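Local coordinates for protein carbohydrate kinase, FGGY (Rhodospirillum rubrum, PDB 3IFR) that probably phosphorylates D-xylulose at the expense of ATP, as a xylulose kinase of the FGGY carbohydrate kinase family, at residues N309-A312 / K313-P317; F404-D408 / G409-S413. All coordinates share one frame; numbering follows the deposited sequence.

Interaction 1 of 2, residues N309-A312 / K313-P317; sequences NWLA and KLLAP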
loop_
_atom_site.group_PDB
_atom_site.type_symbol
_atom_site.label_atom_id
_atom_site.label_comp_id
_atom_site.label_asym_id
_atom_site.label_seq_id
_atom_site.Cartn_x
_atom_site.Cartn_y
_atom_site.Cartn_z
ATOM N N ASN A 309 -10.007 -13.916 10.078
ATOM C CA ASN A 309 -10.261 -13.621 11.466
ATOM C C ASN A 309 -11.762 -13.805 11.763
ATOM O O ASN A 309 -12.147 -14.443 12.739
ATOM C CB ASN A 309 -9.786 -12.205 11.804
ATOM C CG ASN A 309 -8.272 -12.088 11.826
ATOM O OD1 ASN A 309 -7.573 -12.974 12.331
ATOM N ND2 ASN A 309 -7.748 -11.001 11.262
ATOM N N TRP A 310 -12.597 -13.224 10.904
ATOM C CA TRP A 310 -14.027 -13.462 10.934
ATOM C C TRP A 310 -14.274 -14.965 11.065
ATOM O O TRP A 310 -14.831 -15.433 12.049
ATOM C CB TRP A 310 -14.660 -12.910 9.654
ATOM C CG TRP A 310 -16.112 -13.154 9.530
ATOM C CD1 TRP A 310 -17.083 -12.581 10.263
ATOM C CD2 TRP A 310 -16.765 -14.013 8.594
ATOM N NE1 TRP A 310 -18.314 -13.029 9.857
ATOM C CE2 TRP A 310 -18.149 -13.917 8.835
ATOM C CE3 TRP A 310 -16.319 -14.849 7.563
ATOM C CZ2 TRP A 310 -19.100 -14.636 8.097
ATOM C CZ3 TRP A 310 -17.270 -15.565 6.829
ATOM C CH2 TRP A 310 -18.647 -15.447 7.101
ATOM N N LEU A 311 -13.835 -15.737 10.088
ATOM C CA LEU A 311 -14.233 -17.135 10.046
ATOM C C LEU A 311 -13.629 -17.951 11.178
ATOM O O LEU A 311 -14.263 -18.898 11.652
ATOM C CB LEU A 311 -13.928 -17.769 8.692
ATOM C CG LEU A 311 -14.415 -19.225 8.570
ATOM C CD1 LEU A 311 -15.956 -19.331 8.587
ATOM C CD2 LEU A 311 -13.796 -19.900 7.363
ATOM N N ALA A 312 -12.409 -17.611 11.599
ATOM C CA ALA A 312 -11.780 -18.304 12.718
ATOM C C ALA A 312 -12.622 -18.151 13.991
ATOM O O ALA A 312 -12.716 -19.079 14.808
ATOM C CB ALA A 312 -10.358 -17.807 12.949
ATOM N N LYS A 313 -13.253 -16.990 14.150
ATOM C CA LYS A 313 -14.053 -16.732 15.350
ATOM C C LYS A 313 -15.318 -17.567 15.314
ATOM O O LYS A 313 -15.747 -18.129 16.321
ATOM C CB LYS A 313 -14.422 -15.250 15.461
ATOM C CG LYS A 313 -13.244 -14.305 15.532
ATOM C CD LYS A 313 -13.797 -12.871 15.763
ATOM C CE LYS A 313 -12.871 -11.743 15.247
ATOM N NZ LYS A 313 -13.618 -10.446 15.139
ATOM N N LEU A 314 -15.933 -17.615 14.146
ATOM C CA LEU A 314 -17.094 -18.450 13.950
ATOM C C LEU A 314 -16.779 -19.928 14.180
ATOM O O LEU A 314 -17.548 -20.635 14.805
ATOM C CB LEU A 314 -17.622 -18.262 12.533
ATOM C CG LEU A 314 -18.328 -16.936 12.284
ATOM C CD1 LEU A 314 -18.826 -16.982 10.874
ATOM C CD2 LEU A 314 -19.484 -16.705 13.282
ATOM N N LEU A 315 -15.638 -20.381 13.669
ATOM C CA LEU A 315 -15.327 -21.820 13.606
ATOM C C LEU A 315 -14.572 -22.344 14.837
ATOM O O LEU A 315 -14.647 -23.512 15.158
ATOM C CB LEU A 315 -14.514 -22.112 12.338
ATOM C CG LEU A 315 -15.262 -22.668 11.118
ATOM C CD1 LEU A 315 -16.652 -22.116 10.971
ATOM C CD2 LEU A 315 -14.459 -22.465 9.867
ATOM N N ALA A 316 -13.825 -21.460 15.495
ATOM C CA ALA A 316 -13.026 -21.794 16.662
ATOM C C ALA A 316 -13.330 -20.745 17.724
ATOM O O ALA A 316 -12.445 -20.001 18.166
ATOM C CB ALA A 316 -11.556 -21.789 16.313
ATOM N N PRO A 317 -14.600 -20.681 18.133
ATOM C CA PRO A 317 -15.114 -19.603 18.987
ATOM C C PRO A 317 -14.207 -19.409 20.195
ATOM O O PRO A 317 -13.684 -18.313 20.425
ATOM C CB PRO A 317 -16.480 -20.124 19.448
ATOM C CG PRO A 317 -16.847 -21.222 18.519
ATOM C CD PRO A 317 -15.587 -21.742 17.888
#

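Interaction 2 of 2, residues F404-D408 / G409-S413; sequences FFASD and GGTRS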
loop_
_atom_site.group_PDB
_atom_site.type_symbol
_atom_site.label_atom_id
_atom_site.label_comp_id
_atom_site.label_asym_id
_atom_site.label_seq_id
_atom_site.Cartn_x
_atom_site.Cartn_y
_atom_site.Cartn_z
ATOM N N PHE A 404 7.691 -14.327 -7.705
ATOM C CA PHE A 404 6.673 -14.122 -6.671
ATOM C C PHE A 404 7.181 -14.199 -5.239
ATOM O O PHE A 404 7.973 -15.076 -4.882
ATOM C CB PHE A 404 5.550 -15.152 -6.805
ATOM C CG PHE A 404 4.787 -15.032 -8.079
ATOM C CD1 PHE A 404 3.644 -14.272 -8.135
ATOM C CD2 PHE A 404 5.256 -15.646 -9.241
ATOM C CE1 PHE A 404 2.958 -14.129 -9.336
ATOM C CE2 PHE A 404 4.586 -15.511 -10.431
ATOM C CZ PHE A 404 3.442 -14.762 -10.491
ATOM N N PHE A 405 6.688 -13.272 -4.415
ATOM C CA PHE A 405 7.113 -13.169 -3.033
ATOM C C PHE A 405 5.856 -13.066 -2.200
ATOM O O PHE A 405 4.881 -12.459 -2.633
ATOM C CB PHE A 405 7.997 -11.924 -2.832
ATOM C CG PHE A 405 9.234 -11.891 -3.723
ATOM C CD1 PHE A 405 10.491 -12.194 -3.212
ATOM C CD2 PHE A 405 9.139 -11.590 -5.074
ATOM C CE1 PHE A 405 11.622 -12.165 -4.042
ATOM C CE2 PHE A 405 10.258 -11.555 -5.888
ATOM C CZ PHE A 405 11.494 -11.836 -5.368
ATOM N N ALA A 406 5.859 -13.657 -1.013
ATOM C CA ALA A 406 4.780 -13.382 -0.087
ATOM C C ALA A 406 5.340 -12.811 1.212
ATOM O O ALA A 406 6.436 -13.148 1.644
ATOM C CB ALA A 406 3.918 -14.596 0.148
ATOM N N SER A 407 4.588 -11.908 1.808
ATOM C CA SER A 407 4.990 -11.274 3.048
ATOM C C SER A 407 3.759 -11.116 3.927
ATOM O O SER A 407 2.638 -11.472 3.529
ATOM C CB SER A 407 5.558 -9.899 2.771
ATOM O OG SER A 407 4.486 -9.015 2.535
ATOM N N ASP A 408 3.983 -10.587 5.124
ATOM C CA ASP A 408 2.929 -10.345 6.105
ATOM C C ASP A 408 2.411 -11.597 6.789
ATOM O O ASP A 408 2.905 -12.713 6.560
ATOM C CB ASP A 408 1.752 -9.593 5.487
ATOM C CG ASP A 408 1.165 -8.567 6.438
ATOM O OD1 ASP A 408 0.969 -8.885 7.634
ATOM O OD2 ASP A 408 0.932 -7.423 5.987
ATOM N N GLY A 409 1.372 -11.384 7.594
ATOM C CA GLY A 409 0.861 -12.356 8.539
ATOM C C GLY A 409 0.523 -13.729 8.000
ATOM O O GLY A 409 0.796 -14.715 8.649
ATOM N N GLY A 410 -0.079 -13.797 6.822
ATOM C CA GLY A 410 -0.518 -15.075 6.296
ATOM C C GLY A 410 0.651 -16.005 6.018
ATOM O O GLY A 410 0.477 -17.236 5.969
ATOM N N THR A 411 1.842 -15.436 5.837
ATOM C CA THR A 411 3.017 -16.271 5.596
ATOM C C THR A 411 3.348 -17.164 6.785
ATOM O O THR A 411 4.074 -18.121 6.657
ATOM C CB THR A 411 4.257 -15.466 5.244
ATOM O OG1 THR A 411 4.581 -14.578 6.325
ATOM C CG2 THR A 411 4.038 -14.698 3.956
ATOM N N ARG A 412 2.817 -16.859 7.952
ATOM C CA ARG A 412 3.012 -17.749 9.088
ATOM C C ARG A 412 2.221 -19.058 8.955
ATOM O O ARG A 412 2.432 -19.984 9.748
ATOM C CB ARG A 412 2.629 -17.050 10.389
ATOM C CG ARG A 412 3.638 -16.039 10.916
ATOM C CD ARG A 412 3.089 -15.319 12.179
ATOM N NE ARG A 412 2.429 -14.036 11.898
ATOM C CZ ARG A 412 3.056 -12.852 11.883
ATOM N NH1 ARG A 412 4.365 -12.788 12.128
ATOM N NH2 ARG A 412 2.387 -11.724 11.616
ATOM N N SER A 413 1.319 -19.148 7.974
ATOM C CA SER A 413 0.607 -20.406 7.731
ATOM C C SER A 413 1.200 -21.225 6.581
ATOM O O SER A 413 1.094 -20.849 5.401
ATOM C CB SER A 413 -0.882 -20.170 7.489
ATOM O OG SER A 413 -1.425 -21.234 6.711
#

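Interaction 1 of 2, residues N309-A312 / K313-P317
W310 and L314, four residues apart on one face of helix 305-315, make a CH-pi contact: the methyl CD1 of L314 lies over a face of the indole, 3.9 Å from the centroid of the W310 six-membered ring and 24° off its normal. The methyl sits toward the rim, with W310 CZ2 its closest ring atom, 3.6 Å from L314 CD1. With CG anti to the backbone N (chi1 177°), the W310 side chain is set where the L314 methyl can reach over it. A second i to i+4 pair, L311 and L315, is purely aliphatic. L315 CD2 presses against the branch point of L311, 3.5 Å from L311 CG, tighter than ordinary van der Waals contact, while L315 CD1 touches L311 CD1 at 3.7 Å. K313 runs back along the helix, its CG 3.0 Å from N309 O and its chain extended beyond that. The backbone ladder underneath is helical: L314 N donates to W310 O nearly straight (166° at the hydrogen), K313 N binds N309 O with a weak second bond to W310 O, and L315 N reaches L311 O at 2.9 Å. The last rung, A316 N to A312 O at 2.7 Å, is made as A316 leaves helical geometry and the chain turns into P317. Within the C-terminal half of this actin-like fold, the helix is the one that follows edge strand 298-301. L311, A312 and L315 face helix 372-397 through W376, L379 and L375; A312 and A316 also meet helix 322-332, at H324, A323 and L327, and the W310 ring meets F347.

Interaction 2 of 2, residues F404-D408 / G409-S413
T411 reaches back to D408 with two donors that share one acceptor. Its hydroxyl OG1 gives a short bond of 2.5 Å to D408 O, almost in line with that carbonyl, and the T411 amide N reaches the same D408 O at 3.0 Å from a direction tilted out of the carbonyl plane. The rotamer explains the pairing: OG1 stands between the backbone N and the carbonyl carbon (chi1 60°), which leaves the other branch, CG2, against the strand end, 3.8 Å from A406 CB and 3.5 Å from S407 O. With D408 chi1 at -142°, away from a staggered position, its carboxylate bends back to the next amide, and OD1 takes the G409 N-H through its anti lone pair, a short 2.5 Å from G409 N. OD2 forms a salt bridge with K264 of strand 260-265. A valine at T411 would probably cost D408 O its hydroxyl donor, leaving the amide as this turn's remaining bond to it. The Asp-Gly-Gly-Thr turn fits the adenosine motif of actin-fold kinases and probably borders the nucleotide site, as in relatives. Two donors gripping D408 O and K264 offsetting the D408 charge would hold the turn in shape.

How the interactions relate
Interactions 1 and 2 both belong to the C-terminal half of the kinase, with centres 20 Å apart and nearest atoms about 9 Å apart, so they do not touch. Helix 372-397 links them along the chain: it packs on the helix of interaction 1 and leads into strand 403-407, which ends in interaction 2. Helix 322-332 offers a second connection, touching A316 in interaction 1 and, through a weak hydrogen bond between D328 and the S413 hydroxyl, the N-cap of helix 414-424 in interaction 2. Interaction 1 is peripheral helix packing, its centre about 26 Å from that of the chain; interaction 2, its centre about 15 Å from the same point, is probably the one near the nucleotide.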